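RNA-binding protein RO60 (Deinococcus radiodurans, PDB 2NVO) binds several small RNAs that accumulate during recovery from ultraviolet irradiation and contributes to the cell's resistance to that radiation. Local coordinates at residues Leu271-Leu274 with Leu275-Gly279. Sequence-based numbering, arbitrary orientation.
Sequences LTWL and LRNLG
W273 and N277 meet one turn apart on helix 271-283 of the TROVE domain, a horseshoe of HEAT-like helical repeats. The first half of the helix, up to N277, belongs to a region that probably binds RNA. The helix starts regularly. L275 N donates to L271 O at 2.8 Å, and R276 N donates to T272 O at 3.2 Å. The pattern then changes at N277. Its backbone N bonds instead to L274 O, an i to i-3 bond of 3.1 Å, and comes from above the carbonyl plane. W273 O is taken by the N277 side chain: ND2 donates to it at 2.7 Å, with an N-H...O angle of 161°. The same amide lies over one face of the W273 ring, its plane turned only 22° from the indole. N277 CB sits almost on the normal of the six-membered ring, a CH-pi contact at 3.7 Å from its centroid. The W273 indole has CG anti to the backbone N (chi1 -176°), which sets it beside the W273 carbonyl carbon and turns one face to the N277 amide. N277 OD1 bonds to N280 ND2, so both ends of the amide are held. Helix 259-266 packs on W273 through Y262, A265 and M266. On another side, L271, L275, L274 and L278 face helix 292-302. L274 CD1 meets L278 CD2 at 4.1 Å. The R276 guanidinium stands steeply to the indole, with NH1 3.6 Å from W273 CD1.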
# COMPACT_ATOMS: atom_id res chain seq x y z
N LEU A 271 3.03 -11.11 -11.89
CA LEU A 271 3.73 -11.69 -10.75
C LEU A 271 3.08 -11.36 -9.41
O LEU A 271 2.98 -12.22 -8.53
CB LEU A 271 5.19 -11.24 -10.76
CG LEU A 271 6.16 -11.89 -9.78
CD1 LEU A 271 5.94 -13.40 -9.65
CD2 LEU A 271 7.59 -11.57 -10.20
N THR A 272 2.64 -10.12 -9.26
CA THR A 272 1.96 -9.72 -8.03
C THR A 272 0.78 -10.63 -7.74
O THR A 272 0.65 -11.17 -6.64
CB THR A 272 1.49 -8.26 -8.12
OG1 THR A 272 2.58 -7.45 -8.57
CG2 THR A 272 1.01 -7.78 -6.76
N TRP A 273 -0.07 -10.83 -8.75
CA TRP A 273 -1.20 -11.74 -8.66
C TRP A 273 -0.73 -13.12 -8.24
O TRP A 273 -1.29 -13.74 -7.33
CB TRP A 273 -1.93 -11.86 -10.02
CG TRP A 273 -3.16 -12.72 -9.96
CD1 TRP A 273 -4.45 -12.30 -9.73
CD2 TRP A 273 -3.24 -14.15 -10.12
NE1 TRP A 273 -5.31 -13.37 -9.74
CE2 TRP A 273 -4.60 -14.51 -9.98
CE3 TRP A 273 -2.30 -15.15 -10.38
CZ2 TRP A 273 -5.03 -15.84 -10.08
CZ3 TRP A 273 -2.73 -16.46 -10.48
CH2 TRP A 273 -4.08 -16.79 -10.33
N LEU A 274 0.30 -13.60 -8.93
CA LEU A 274 0.85 -14.92 -8.68
C LEU A 274 1.30 -15.07 -7.23
O LEU A 274 1.05 -16.10 -6.58
CB LEU A 274 2.01 -15.20 -9.63
CG LEU A 274 2.54 -16.63 -9.51
CD1 LEU A 274 1.39 -17.60 -9.69
CD2 LEU A 274 3.66 -16.92 -10.51
N LEU A 275 1.96 -14.04 -6.71
CA LEU A 275 2.46 -14.07 -5.34
C LEU A 275 1.33 -14.27 -4.32
O LEU A 275 1.44 -15.09 -3.41
CB LEU A 275 3.26 -12.81 -5.03
CG LEU A 275 4.64 -12.84 -5.68
CD1 LEU A 275 5.31 -11.47 -5.61
CD2 LEU A 275 5.48 -13.90 -5.03
N ARG A 276 0.23 -13.54 -4.49
CA ARG A 276 -0.87 -13.68 -3.54
C ARG A 276 -1.81 -14.84 -3.84
O ARG A 276 -2.77 -15.04 -3.11
CB ARG A 276 -1.66 -12.37 -3.39
CG ARG A 276 -2.28 -11.84 -4.66
CD ARG A 276 -3.29 -10.74 -4.34
NE ARG A 276 -3.29 -9.70 -5.37
CZ ARG A 276 -4.10 -9.69 -6.43
NH1 ARG A 276 -5.01 -10.64 -6.59
NH2 ARG A 276 -4.01 -8.70 -7.31
N ASN A 277 -1.51 -15.62 -4.88
CA ASN A 277 -2.43 -16.68 -5.28
C ASN A 277 -1.88 -18.11 -5.21
O ASN A 277 -2.57 -19.06 -5.59
CB ASN A 277 -3.05 -16.38 -6.65
CG ASN A 277 -4.20 -15.38 -6.56
OD1 ASN A 277 -5.30 -15.73 -6.16
ND2 ASN A 277 -3.94 -14.13 -6.94
N LEU A 278 -0.66 -18.25 -4.72
CA LEU A 278 -0.05 -19.57 -4.57
C LEU A 278 -0.92 -20.54 -3.75
O LEU A 278 -1.07 -21.72 -4.10
CB LEU A 278 1.36 -19.44 -3.98
CG LEU A 278 2.30 -18.58 -4.84
CD1 LEU A 278 3.60 -18.33 -4.11
CD2 LEU A 278 2.58 -19.27 -6.19
N GLY A 279 -1.49 -20.06 -2.65
CA GLY A 279 -2.34 -20.91 -1.82
C GLY A 279 -3.59 -21.34 -2.57
O GLY A 279 -3.97 -22.51 -2.56